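Local coordinates for protein PLP-Dependent L-Arginine Hydroxylase MppP (Streptomyces wadayamensis, PDB 6C92) that hydroxylates L-arginine with the help of pyridoxal 5'-phosphate, although its fold belongs to the class I aminotransferase family, at residues D106-V111 / V150-V155; E145-V150 / E176-H181; E169-L174 / Y203-E208; T183-D188 / A209-V214. All coordinates share one frame; numbering follows the deposited sequence.

Interaction 1. Residues D106-V111 / V150-V155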
loop_
_atom_site.group_PDB
_atom_site.type_symbol
_atom_site.label_atom_id
_atom_site.label_comp_id
_atom_site.label_asym_id
_atom_site.label_seq_id
_atom_site.Cartn_x
_atom_site.Cartn_y
_atom_site.Cartn_z
ATOM N N ASP A 106 16.769 14.659 11.804
ATOM C CA ASP A 106 16.326 14.382 13.159
ATOM C C ASP A 106 15.018 15.057 13.512
ATOM O O ASP A 106 14.246 14.485 14.282
ATOM C CB ASP A 106 17.409 14.802 14.163
ATOM C CG ASP A 106 18.461 13.720 14.346
ATOM O OD1 ASP A 106 18.081 12.530 14.471
ATOM O OD2 ASP A 106 19.666 14.048 14.338
ATOM N N ARG A 107 14.765 16.266 12.989
ATOM C CA ARG A 107 13.619 17.078 13.371
ATOM C C ARG A 107 12.868 17.556 12.139
ATOM O O ARG A 107 13.479 17.975 11.156
ATOM C CB ARG A 107 14.042 18.314 14.196
ATOM C CG ARG A 107 14.427 18.014 15.632
ATOM C CD ARG A 107 15.352 19.091 16.214
ATOM N NE ARG A 107 14.910 20.473 15.997
ATOM C CZ ARG A 107 14.188 21.194 16.863
ATOM N NH1 ARG A 107 13.864 22.452 16.586
ATOM N NH2 ARG A 107 13.787 20.675 18.008
ATOM N N VAL A 108 11.540 17.541 12.237
ATOM C CA VAL A 108 10.637 17.985 11.178
ATOM C C VAL A 108 9.722 19.029 11.772
ATOM O O VAL A 108 9.106 18.799 12.820
ATOM C CB VAL A 108 9.800 16.836 10.582
ATOM C CG1 VAL A 108 8.827 17.368 9.495
ATOM C CG2 VAL A 108 10.704 15.748 10.042
ATOM N N ALA A 109 9.635 20.172 11.108
ATOM C CA ALA A 109 8.628 21.162 11.441
ATOM C C ALA A 109 7.335 20.782 10.733
ATOM O O ALA A 109 7.328 20.630 9.512
ATOM C CB ALA A 109 9.096 22.552 11.013
ATOM N N LEU A 110 6.252 20.626 11.488
ATOM C CA LEU A 110 5.000 20.097 10.960
ATOM C C LEU A 110 3.855 21.031 11.326
ATOM O O LEU A 110 3.746 21.458 12.477
ATOM C CB LEU A 110 4.745 18.691 11.510
ATOM C CG LEU A 110 3.418 18.032 11.145
ATOM C CD1 LEU A 110 3.247 17.893 9.667
ATOM C CD2 LEU A 110 3.342 16.670 11.775
ATOM N N VAL A 111 2.991 21.325 10.353
ATOM C CA VAL A 111 1.838 22.168 10.635
ATOM C C VAL A 111 0.957 21.531 11.697
ATOM O O VAL A 111 0.744 20.310 11.735
ATOM C CB VAL A 111 1.049 22.476 9.356
ATOM C CG1 VAL A 111 0.371 21.243 8.802
ATOM C CG2 VAL A 111 0.015 23.599 9.643
ATOM N N VAL A 150 15.851 22.290 11.760
ATOM C CA VAL A 150 14.952 21.263 11.253
ATOM C C VAL A 150 15.430 20.883 9.858
ATOM O O VAL A 150 15.970 21.727 9.138
ATOM C CB VAL A 150 13.531 21.884 11.346
ATOM C CG1 VAL A 150 13.013 22.459 10.055
ATOM C CG2 VAL A 150 12.590 21.061 12.113
ATOM N N GLY A 151 15.284 19.595 9.481
ATOM C CA GLY A 151 15.724 19.109 8.186
ATOM C C GLY A 151 14.633 19.035 7.138
ATOM O O GLY A 151 14.892 18.769 5.959
ATOM N N CYS A 152 13.403 19.233 7.584
ATOM C CA CYS A 152 12.226 19.186 6.743
ATOM C C CYS A 152 11.146 20.040 7.383
ATOM O O CYS A 152 11.011 20.064 8.616
ATOM C CB CYS A 152 11.730 17.742 6.578
ATOM S SG CYS A 152 10.187 17.533 5.615
ATOM N N VAL A 153 10.438 20.784 6.534
ATOM C CA VAL A 153 9.206 21.483 6.866
ATOM C C VAL A 153 8.081 20.778 6.113
ATOM O O VAL A 153 8.186 20.579 4.899
ATOM C CB VAL A 153 9.289 22.966 6.454
ATOM C CG1 VAL A 153 7.945 23.649 6.670
ATOM C CG2 VAL A 153 10.418 23.679 7.239
ATOM N N PHE A 154 7.017 20.387 6.820
ATOM C CA PHE A 154 5.923 19.609 6.246
ATOM C C PHE A 154 4.612 20.370 6.430
ATOM O O PHE A 154 4.197 20.628 7.565
ATOM C CB PHE A 154 5.833 18.239 6.911
ATOM C CG PHE A 154 4.927 17.270 6.210
ATOM C CD1 PHE A 154 3.554 17.468 6.180
ATOM C CD2 PHE A 154 5.458 16.159 5.576
ATOM C CE1 PHE A 154 2.715 16.573 5.524
ATOM C CE2 PHE A 154 4.639 15.253 4.909
ATOM C CZ PHE A 154 3.258 15.453 4.880
ATOM N N VAL A 155 3.945 20.678 5.320
ATOM C CA VAL A 155 2.675 21.410 5.312
ATOM C C VAL A 155 1.610 20.613 4.560
ATOM O O VAL A 155 1.795 20.244 3.397
ATOM C CB VAL A 155 2.827 22.803 4.676
ATOM C CG1 VAL A 155 1.472 23.499 4.639
ATOM C CG2 VAL A 155 3.874 23.630 5.432
#
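From R107–G151 to V111–F154 the two segments run as neighbouring parallel strands, their axes 4.6 Å apart and inclined by 20°, with four backbone hydrogen bonds between them. They belong to the parallel part of the central mixed sheet in the PLP-binding domain of the aminotransferase fold. R107 O accepts from G151 N. A109 then spends both its N-H and its carbonyl on the second strand, the usual parallel pattern: its N reaches C152 O and its O takes F154 N at 2.7 Å. V111 N to F154 O, at 3.1 Å, closes the ladder. The alternation of a strand sends V108, L110, C152 and F154 to one face of the sheet, and A109 and V153 to the other. On the first face L110 and F154 run alongside each other in the same direction, and L110 CD1 comes obliquely to F154 CD1 at 3.5 Å. F154 CB lies 4.0 Å from V108 CG1. With CG anti to the backbone N (chi1 -168°), the F154 ring leads off from the strand pair, its side chain about 7 Å from the bound cofactor–arginine aldimine. At the start of the pair both methyls of V150 come within 4.0 Å of A109 CB, a closeness the small alanine probably permits. Branched V153 meets A109 more loosely, CG2 to CB at 4.2 Å. R107 lays its CB along V150 and sends NE to S149 O. Strand 128-133 flanks the first segment and strand 184-188 the second; M94 and L97 of helix 90-102 cover F154, whereas V153 on the opposite face packs against L147 and C178.

Interaction 2. Residues E145-V150 / E176-H181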
loop_
_atom_site.group_PDB
_atom_site.type_symbol
_atom_site.label_atom_id
_atom_site.label_comp_id
_atom_site.label_asym_id
_atom_site.label_seq_id
_atom_site.Cartn_x
_atom_site.Cartn_y
_atom_site.Cartn_z
ATOM N N GLU A 145 15.918 30.606 13.322
ATOM C CA GLU A 145 16.191 29.643 14.388
ATOM C C GLU A 145 15.478 28.323 14.121
ATOM O O GLU A 145 16.066 27.240 14.238
ATOM C CB GLU A 145 15.761 30.234 15.738
ATOM C CG GLU A 145 15.906 29.299 16.951
ATOM C CD GLU A 145 15.478 29.958 18.265
ATOM O OE1 GLU A 145 16.067 29.640 19.320
ATOM O OE2 GLU A 145 14.555 30.800 18.247
ATOM N N LEU A 146 14.205 28.397 13.751
ATOM C CA LEU A 146 13.459 27.181 13.451
ATOM C C LEU A 146 14.051 26.470 12.249
ATOM O O LEU A 146 14.379 25.278 12.312
ATOM C CB LEU A 146 11.993 27.517 13.199
ATOM C CG LEU A 146 11.157 26.302 12.759
ATOM C CD1 LEU A 146 11.153 25.244 13.826
ATOM C CD2 LEU A 146 9.764 26.716 12.428
ATOM N N LEU A 147 14.218 27.192 11.140
ATOM C CA LEU A 147 14.601 26.544 9.891
ATOM C C LEU A 147 16.001 25.954 9.958
ATOM O O LEU A 147 16.266 24.945 9.303
ATOM C CB LEU A 147 14.514 27.530 8.732
ATOM C CG LEU A 147 13.115 27.882 8.254
ATOM C CD1 LEU A 147 13.112 29.106 7.386
ATOM C CD2 LEU A 147 12.533 26.708 7.491
ATOM N N SER A 148 16.908 26.569 10.715
ATOM C CA SER A 148 18.251 26.019 10.842
ATOM C C SER A 148 18.298 24.813 11.769
ATOM O O SER A 148 19.326 24.132 11.804
ATOM C CB SER A 148 19.235 27.095 11.343
ATOM O OG SER A 148 18.901 27.524 12.644
ATOM N N SER A 149 17.216 24.529 12.504
ATOM C CA SER A 149 17.170 23.440 13.463
ATOM C C SER A 149 16.371 22.237 12.964
ATOM O O SER A 149 16.193 21.265 13.697
ATOM C CB SER A 149 16.559 23.927 14.766
ATOM O OG SER A 149 15.169 24.105 14.645
ATOM N N VAL A 150 15.851 22.290 11.760
ATOM C CA VAL A 150 14.952 21.263 11.253
ATOM C C VAL A 150 15.430 20.883 9.858
ATOM O O VAL A 150 15.970 21.727 9.138
ATOM C CB VAL A 150 13.531 21.884 11.346
ATOM C CG1 VAL A 150 13.013 22.459 10.055
ATOM C CG2 VAL A 150 12.590 21.061 12.113
ATOM N N GLU A 176 11.536 29.291 -0.858
ATOM C CA GLU A 176 12.780 30.059 -0.882
ATOM C C GLU A 176 13.518 29.927 0.434
ATOM O O GLU A 176 14.742 29.751 0.452
ATOM C CB GLU A 176 12.492 31.542 -1.174
ATOM C CG GLU A 176 12.114 31.772 -2.632
ATOM C CD GLU A 176 11.573 33.168 -2.944
ATOM O OE1 GLU A 176 11.074 33.866 -2.033
ATOM O OE2 GLU A 176 11.647 33.543 -4.134
ATOM N N GLN A 177 12.791 30.012 1.553
ATOM C CA GLN A 177 13.444 29.889 2.852
ATOM C C GLN A 177 14.020 28.495 3.061
ATOM O O GLN A 177 15.125 28.349 3.609
ATOM C CB GLN A 177 12.466 30.200 3.967
ATOM C CG GLN A 177 12.012 31.637 4.100
ATOM C CD GLN A 177 11.381 31.847 5.456
ATOM O OE1 GLN A 177 10.204 31.555 5.635
ATOM N NE2 GLN A 177 12.182 32.297 6.447
ATOM N N CYS A 178 13.285 27.459 2.654
ATOM C CA CYS A 178 13.834 26.105 2.750
ATOM C C CYS A 178 15.072 25.951 1.883
ATOM O O CYS A 178 16.041 25.318 2.295
ATOM C CB CYS A 178 12.782 25.069 2.370
ATOM S SG CYS A 178 11.493 24.885 3.591
ATOM N N ALA A 179 15.076 26.547 0.688
ATOM C CA ALA A 179 16.260 26.486 -0.164
ATOM C C ALA A 179 17.445 27.142 0.533
ATOM O O ALA A 179 18.537 26.589 0.577
ATOM C CB ALA A 179 15.986 27.160 -1.510
ATOM N N GLU A 180 17.238 28.312 1.117
ATOM C CA GLU A 180 18.397 29.010 1.675
ATOM C C GLU A 180 18.909 28.348 2.957
ATOM O O GLU A 180 20.075 28.548 3.304
ATOM C CB GLU A 180 18.058 30.501 1.844
ATOM C CG GLU A 180 17.006 30.792 2.752
ATOM C CD GLU A 180 16.464 32.233 2.612
ATOM O OE1 GLU A 180 16.524 32.837 1.516
ATOM O OE2 GLU A 180 15.945 32.731 3.614
ATOM N N HIS A 181 18.113 27.489 3.621
ATOM C CA HIS A 181 18.556 26.772 4.810
ATOM C C HIS A 181 18.881 25.311 4.551
ATOM O O HIS A 181 19.172 24.579 5.499
ATOM C CB HIS A 181 17.482 26.885 5.892
ATOM C CG HIS A 181 17.463 28.215 6.570
ATOM N ND1 HIS A 181 18.293 28.517 7.627
ATOM C CD2 HIS A 181 16.704 29.313 6.359
ATOM C CE1 HIS A 181 18.052 29.754 8.028
ATOM N NE2 HIS A 181 17.091 30.259 7.273
#
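L147 and H181 make a largely apolar helix-to-helix contact in the outer layer of an alpha/beta sandwich, where helix 144-148 meets the last part of helix 168-181 on one face of the central sheet. The main contact is a CH-pi interaction: L147 CB sits over one face of the H181 imidazole, 3.8 Å from the ring centroid and 16° off the normal, displaced somewhat toward the ring's margin. Histidine suits this half-buried edge because its flat face accepts a leucine while its nitrogens tolerate a polar border. With an alanine at H181, L147 would probably lose the surface against which its CB rests, and a gap would open beside S148. Further along, the L147 and Q177 side chains cross at about a right angle, with L147 CD1 3.6 Å from Q177 CB, its apolar partner, and 3.5 Å from Q177 NE2. The bond from NE2 to L142 O satisfies that amide, so the methyl can lie against it at little cost. L147 CD2 lies looser against C178 SG, and both side chains also rest on V153 of the sheet. Just beside L147, L146 O is gripped twice from the same face of its plane, by S149 N at 2.9 Å and by S149 OG at 2.7 Å.

Interaction 3. Residues E169-L174 / Y203-E208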
loop_
_atom_site.group_PDB
_atom_site.type_symbol
_atom_site.label_atom_id
_atom_site.label_comp_id
_atom_site.label_asym_id
_atom_site.label_seq_id
_atom_site.Cartn_x
_atom_site.Cartn_y
_atom_site.Cartn_z
ATOM N N GLU A 169 1.902 33.115 -2.788
ATOM C CA GLU A 169 3.006 33.935 -2.309
ATOM C C GLU A 169 3.667 33.330 -1.067
ATOM O O GLU A 169 4.889 33.433 -0.884
ATOM C CB GLU A 169 2.476 35.351 -2.035
ATOM C CG GLU A 169 1.825 36.056 -3.278
ATOM C CD GLU A 169 0.440 35.503 -3.734
ATOM O OE1 GLU A 169 -0.287 34.850 -2.940
ATOM O OE2 GLU A 169 0.077 35.733 -4.918
ATOM N N ARG A 170 2.896 32.696 -0.203
ATOM C CA ARG A 170 3.509 32.140 0.993
ATOM C C ARG A 170 4.246 30.842 0.667
ATOM O O ARG A 170 5.333 30.587 1.200
ATOM C CB ARG A 170 2.437 31.925 2.067
ATOM C CG ARG A 170 2.932 31.240 3.324
ATOM C CD ARG A 170 4.145 31.929 3.907
ATOM N NE ARG A 170 3.837 33.300 4.341
ATOM C CZ ARG A 170 4.755 34.241 4.545
ATOM N NH1 ARG A 170 4.391 35.457 4.947
ATOM N NH2 ARG A 170 6.040 33.984 4.334
ATOM N N LEU A 171 3.696 30.028 -0.229
ATOM C CA LEU A 171 4.432 28.856 -0.686
ATOM C C LEU A 171 5.757 29.253 -1.313
ATOM O O LEU A 171 6.786 28.620 -1.058
ATOM C CB LEU A 171 3.606 28.053 -1.677
ATOM C CG LEU A 171 4.347 26.878 -2.299
ATOM C CD1 LEU A 171 4.626 25.859 -1.201
ATOM C CD2 LEU A 171 3.524 26.237 -3.414
ATOM N N ARG A 172 5.748 30.287 -2.146
ATOM C CA ARG A 172 6.967 30.740 -2.780
ATOM C C ARG A 172 7.994 31.127 -1.735
ATOM O O ARG A 172 9.164 30.733 -1.824
ATOM C CB ARG A 172 6.682 31.924 -3.720
ATOM C CG ARG A 172 7.933 32.344 -4.497
ATOM C CD ARG A 172 7.705 33.358 -5.638
ATOM N NE ARG A 172 6.495 33.122 -6.420
ATOM C CZ ARG A 172 6.402 32.440 -7.556
ATOM N NH1 ARG A 172 7.472 31.847 -8.110
ATOM N NH2 ARG A 172 5.194 32.355 -8.133
ATOM N N ARG A 173 7.565 31.880 -0.717
ATOM C CA ARG A 173 8.499 32.343 0.300
ATOM C C ARG A 173 9.004 31.178 1.128
ATOM O O ARG A 173 10.202 31.088 1.433
ATOM C CB ARG A 173 7.837 33.395 1.201
ATOM C CG ARG A 173 7.930 34.765 0.670
ATOM C CD ARG A 173 9.384 35.181 0.552
ATOM N NE ARG A 173 10.092 35.216 1.827
ATOM C CZ ARG A 173 11.373 34.884 2.002
ATOM N NH1 ARG A 173 12.104 34.385 1.008
ATOM N NH2 ARG A 173 11.919 35.005 3.193
ATOM N N LEU A 174 8.113 30.261 1.476
ATOM C CA LEU A 174 8.523 29.105 2.263
ATOM C C LEU A 174 9.534 28.244 1.501
ATOM O O LEU A 174 10.524 27.779 2.075
ATOM C CB LEU A 174 7.284 28.308 2.653
ATOM C CG LEU A 174 7.483 27.092 3.558
ATOM C CD1 LEU A 174 8.155 27.508 4.867
ATOM C CD2 LEU A 174 6.095 26.468 3.804
ATOM N N TYR A 203 3.971 23.164 -8.624
ATOM C CA TYR A 203 5.238 22.660 -9.133
ATOM C C TYR A 203 6.048 23.771 -9.771
ATOM O O TYR A 203 7.265 23.827 -9.598
ATOM C CB TYR A 203 4.980 21.509 -10.106
ATOM C CG TYR A 203 4.397 20.339 -9.349
ATOM C CD1 TYR A 203 5.218 19.464 -8.638
ATOM C CD2 TYR A 203 3.018 20.164 -9.267
ATOM C CE1 TYR A 203 4.691 18.436 -7.896
ATOM C CE2 TYR A 203 2.476 19.098 -8.526
ATOM C CZ TYR A 203 3.315 18.253 -7.846
ATOM O OH TYR A 203 2.786 17.215 -7.103
ATOM N N ALA A 204 5.397 24.668 -10.505
ATOM C CA ALA A 204 6.099 25.854 -10.997
ATOM C C ALA A 204 6.825 26.585 -9.865
ATOM O O ALA A 204 8.002 26.942 -9.987
ATOM C CB ALA A 204 5.109 26.791 -11.685
ATOM N N VAL A 205 6.124 26.825 -8.757
ATOM C CA VAL A 205 6.703 27.565 -7.633
ATOM C C VAL A 205 7.885 26.811 -7.035
ATOM O O VAL A 205 8.947 27.378 -6.768
ATOM C CB VAL A 205 5.620 27.835 -6.575
ATOM C CG1 VAL A 205 6.224 28.486 -5.307
ATOM C CG2 VAL A 205 4.542 28.692 -7.160
ATOM N N LEU A 206 7.704 25.519 -6.787
ATOM C CA LEU A 206 8.758 24.717 -6.181
ATOM C C LEU A 206 10.005 24.669 -7.062
ATOM O O LEU A 206 11.146 24.761 -6.568
ATOM C CB LEU A 206 8.202 23.306 -5.958
ATOM C CG LEU A 206 7.649 22.754 -4.641
ATOM C CD1 LEU A 206 7.554 23.708 -3.514
ATOM C CD2 LEU A 206 6.343 21.959 -4.833
ATOM N N GLN A 207 9.811 24.463 -8.365
ATOM C CA GLN A 207 10.940 24.357 -9.285
ATOM C C GLN A 207 11.659 25.697 -9.420
ATOM O O GLN A 207 12.897 25.740 -9.491
ATOM C CB GLN A 207 10.428 23.831 -10.620
ATOM C CG GLN A 207 10.095 22.343 -10.498
ATOM C CD GLN A 207 9.245 21.813 -11.613
ATOM O OE1 GLN A 207 8.499 22.552 -12.252
ATOM N NE2 GLN A 207 9.335 20.509 -11.840
ATOM N N GLU A 208 10.903 26.792 -9.358
ATOM C CA GLU A 208 11.484 28.125 -9.462
ATOM C C GLU A 208 12.264 28.488 -8.212
ATOM O O GLU A 208 13.324 29.126 -8.296
ATOM C CB GLU A 208 10.377 29.140 -9.736
ATOM C CG GLU A 208 10.041 29.198 -11.207
ATOM C CD GLU A 208 8.621 29.604 -11.483
ATOM O OE1 GLU A 208 8.153 29.329 -12.602
ATOM O OE2 GLU A 208 7.982 30.195 -10.594
HETATM O O HOH W 1 9.406 30.093 -6.465
HETATM O O HOH W 2 5.184 30.672 -10.409
#
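R172 reaches across from helix 168-181 to V205 and E208 of helix 202-209, two neighbours packed side by side on one face of the central sheet in the alpha/beta aminotransferase fold. The axes of the short segments 169-174 and 203-208 lie 9.2 Å apart at 26°, nearly parallel. The root of R172 is already in contact: V205 CG1 is 3.5 Å from R172 CA and 3.8 Å from R172 CB. CG stands anti to the backbone N (chi1 -175°), carrying the chain outward from the helix before the bend at chi3 brings the tip to V205 and E208. There the guanidinium has V205 CG2 over one face, 3.8 Å from R172 NH2. At its edge, R172 NH1 forms a salt bridge with E208 OE2 at 3.0 Å. The oxygen lies in the guanidinium plane, and the two flat groups are only 12° from coplanar. A water accepts from R172 NH2 and donates to E208 OE2, both at 2.8 Å, while E168 also pairs with NH2. On the sheet side of this salt bridge, L171 CG meets V205 CG1 at 3.9 Å; L171 and L206 both continue onto L185. Valine suits the middle because CG1 fills the angle between L171 and the root of R172, while CG2 lies over the guanidinium. The contact is thus apolar toward the sheet and ionic toward solvent; the two carboxylates, if both ionised, would more than offset the arginine's single charge and probably keep it protonated.

Interaction 4. Residues T183-D188 / A209-V214. With EQJ ((E)-N~2~-({3-hydroxy-2-methyl-5-[(phosphonooxy)methyl]pyridin-4-yl}methylidene)-L-arginine), chain E.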
loop_
_atom_site.group_PDB
_atom_site.type_symbol
_atom_site.label_atom_id
_atom_site.label_comp_id
_atom_site.label_asym_id
_atom_site.label_seq_id
_atom_site.Cartn_x
_atom_site.Cartn_y
_atom_site.Cartn_z
ATOM N N THR A 183 16.831 22.921 3.737
ATOM C CA THR A 183 15.755 22.161 4.355
ATOM C C THR A 183 14.832 21.601 3.276
ATOM O O THR A 183 14.552 22.278 2.293
ATOM C CB THR A 183 14.944 23.079 5.277
ATOM O OG1 THR A 183 15.833 23.760 6.166
ATOM C CG2 THR A 183 13.949 22.299 6.086
ATOM N N VAL A 184 14.370 20.369 3.456
ATOM C CA VAL A 184 13.408 19.783 2.519
ATOM C C VAL A 184 12.050 20.400 2.787
ATOM O O VAL A 184 11.613 20.476 3.939
ATOM C CB VAL A 184 13.337 18.255 2.679
ATOM C CG1 VAL A 184 12.245 17.681 1.784
ATOM C CG2 VAL A 184 14.674 17.646 2.361
ATOM N N LEU A 185 11.357 20.806 1.728
ATOM C CA LEU A 185 9.962 21.214 1.839
ATOM C C LEU A 185 9.076 20.090 1.338
ATOM O O LEU A 185 9.204 19.670 0.185
ATOM C CB LEU A 185 9.691 22.484 1.047
ATOM C CG LEU A 185 8.228 22.941 1.078
ATOM C CD1 LEU A 185 7.702 23.177 2.512
ATOM C CD2 LEU A 185 8.080 24.218 0.254
ATOM N N ALA A 186 8.179 19.614 2.198
ATOM C CA ALA A 186 7.274 18.524 1.870
ATOM C C ALA A 186 5.839 19.011 1.993
ATOM O O ALA A 186 5.468 19.638 2.997
ATOM C CB ALA A 186 7.490 17.313 2.771
ATOM N N LEU A 187 5.038 18.719 0.976
ATOM C CA LEU A 187 3.631 19.083 0.957
ATOM C C LEU A 187 2.748 17.846 0.835
ATOM O O LEU A 187 3.014 16.951 0.018
ATOM C CB LEU A 187 3.320 20.012 -0.219
ATOM C CG LEU A 187 4.149 21.284 -0.440
ATOM C CD1 LEU A 187 3.582 21.986 -1.644
ATOM C CD2 LEU A 187 4.108 22.203 0.780
ATOM N N ASP A 188 1.680 17.820 1.627
ATOM C CA ASP A 188 0.583 16.858 1.467
ATOM C C ASP A 188 -0.613 17.621 0.893
ATOM O O ASP A 188 -1.189 18.486 1.569
ATOM C CB ASP A 188 0.267 16.194 2.803
ATOM C CG ASP A 188 -0.913 15.215 2.720
ATOM O OD1 ASP A 188 -1.866 15.444 1.942
ATOM O OD2 ASP A 188 -0.900 14.223 3.467
ATOM N N ALA A 209 11.781 28.064 -7.043
ATOM C CA ALA A 209 12.522 28.337 -5.812
ATOM C C ALA A 209 13.762 27.468 -5.692
ATOM O O ALA A 209 14.747 27.888 -5.077
ATOM C CB ALA A 209 11.613 28.147 -4.593
ATOM N N GLY A 210 13.729 26.249 -6.234
ATOM C CA GLY A 210 14.896 25.392 -6.256
ATOM C C GLY A 210 15.276 24.803 -4.921
ATOM O O GLY A 210 16.429 24.426 -4.737
ATOM N N CYS A 211 14.346 24.750 -3.966
ATOM C CA CYS A 211 14.553 23.936 -2.783
ATOM C C CYS A 211 14.440 22.456 -3.127
ATOM O O CYS A 211 13.915 22.069 -4.170
ATOM C CB CYS A 211 13.545 24.301 -1.698
ATOM S SG CYS A 211 11.812 24.033 -2.164
ATOM N N ARG A 212 14.976 21.618 -2.240
ATOM C CA ARG A 212 14.656 20.192 -2.292
ATOM C C ARG A 212 13.218 19.995 -1.825
ATOM O O ARG A 212 12.834 20.516 -0.772
ATOM C CB ARG A 212 15.625 19.411 -1.406
ATOM C CG ARG A 212 17.053 19.484 -1.869
ATOM C CD ARG A 212 17.918 18.468 -1.106
ATOM N NE ARG A 212 18.107 18.907 0.265
ATOM C CZ ARG A 212 18.141 18.118 1.332
ATOM N NH1 ARG A 212 18.364 18.679 2.514
ATOM N NH2 ARG A 212 17.941 16.792 1.264
ATOM N N TRP A 213 12.398 19.302 -2.624
ATOM C CA TRP A 213 10.982 19.207 -2.305
ATOM C C TRP A 213 10.395 17.842 -2.613
ATOM O O TRP A 213 10.894 17.080 -3.451
ATOM C CB TRP A 213 10.158 20.294 -3.030
ATOM C CG TRP A 213 10.287 20.320 -4.547
ATOM C CD1 TRP A 213 11.109 21.149 -5.276
ATOM C CD2 TRP A 213 9.593 19.499 -5.506
ATOM N NE1 TRP A 213 10.978 20.894 -6.620
ATOM C CE2 TRP A 213 10.062 19.882 -6.792
ATOM C CE3 TRP A 213 8.639 18.463 -5.409
ATOM C CZ2 TRP A 213 9.613 19.276 -7.971
ATOM C CZ3 TRP A 213 8.191 17.856 -6.595
ATOM C CH2 TRP A 213 8.673 18.279 -7.858
ATOM N N VAL A 214 9.289 17.572 -1.925
ATOM C CA VAL A 214 8.468 16.377 -2.114
ATOM C C VAL A 214 7.024 16.816 -2.008
ATOM O O VAL A 214 6.678 17.589 -1.114
ATOM C CB VAL A 214 8.762 15.281 -1.061
ATOM C CG1 VAL A 214 7.762 14.150 -1.202
ATOM C CG2 VAL A 214 10.147 14.708 -1.222
HETATM C C01 EQJ E . -4.028 15.101 4.762
HETATM C C02 EQJ E . -4.089 13.584 4.606
HETATM C C04 EQJ E . -3.018 11.652 3.825
HETATM C C05 EQJ E . -4.066 10.869 4.276
HETATM C C06 EQJ E . -4.017 9.315 4.086
HETATM C C12 EQJ E . -5.174 11.462 4.949
HETATM C C13 EQJ E . -6.341 10.579 5.416
HETATM C C15 EQJ E . -8.738 10.401 6.100
HETATM C C16 EQJ E . -8.536 8.877 6.361
HETATM C C17 EQJ E . -7.568 8.405 7.471
HETATM C C18 EQJ E . -7.435 6.864 7.360
HETATM C C20 EQJ E . -5.046 6.054 7.910
HETATM C C23 EQJ E . -9.444 11.124 7.252
HETATM C C26 EQJ E . -5.180 12.851 5.091
HETATM N N03 EQJ E . -3.065 12.989 4.005
HETATM N N14 EQJ E . -7.508 11.117 5.712
HETATM N N19 EQJ E . -6.441 6.340 8.309
HETATM N N21 EQJ E . -4.702 6.333 6.558
HETATM N N22 EQJ E . -4.149 5.584 8.758
HETATM O O07 EQJ E . -5.100 8.921 3.272
HETATM O O09 EQJ E . -6.068 6.735 4.222
HETATM O O10 EQJ E . -6.003 7.119 1.725
HETATM O O11 EQJ E . -3.938 6.692 3.050
HETATM O O24 EQJ E . -9.203 12.317 7.463
HETATM O O25 EQJ E . -10.291 10.552 7.977
HETATM O O27 EQJ E . -6.229 13.486 5.712
HETATM P P08 EQJ E . -5.315 7.292 3.076
HETATM O O HOH W 3 16.133 22.691 0.114
#
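A valine methyl lies over an arginine: V184 CG2 sits above one face of the R212 guanidinium, 3.6 Å from R212 CZ, the two side chains crossing at about a right angle. R212 NH2 donates to I239 O and NH1 to G182 O, so the group's orientation is fixed while its face does apolar work. The backbones form a parallel ladder in which L185 N reaches R212 O at 2.9 Å, L185 O takes V214 N at 3.0 Å, and V214 O takes L187 N. Before the ladder begins, a water bridges the two segments, donating to T183 O at 2.7 Å and accepting from R212 N at 2.8 Å. G210, with a phi of 73°, turns the chain out of helix 202-209, a conformation easiest for a residue lacking CB. C211 then brings SG to 4.1 Å from L185 CB. At the far end D188 OD2 makes an unusually short approach, 2.5 Å, to the pyridine nitrogen N03 of the cofactor–arginine aldimine, consistent with the aspartate–pyridine pairing of aminotransferases. S190 N bonds to OD1 and helps position it. With an alanine in place of D188, the pyridine nitrogen would probably be left without its carboxylate mate and the ring less firmly oriented. The strands belong to a beta-alpha-beta crossover through helix 202-209, whose L206 covers L185 and W213; C178 of helix 168-181 also packs on L185, and strand 152-156 borders 184-188 on its other side.

Overall arrangement
Along the chain, 106-111 is the first segment to find its partner: interaction 1 closes at 150-155, after an excursion that includes strand 128-133. Interaction 2 opens inside that loop, shares V150 with it, and closes at 176-181, so the two cross. Interaction 3 starts within interaction 2, on the same helix 168-181, and ends at 203-208; interaction 4, from 183-188 to 209-214, crosses it in turn. None nests within another, while interactions 1 and 4 stand in series, joined laterally by hydrogen bonds between V153 and both V184 and A186. The overlapping loops tie four adjacent parallel strands to the helices on one sheet face.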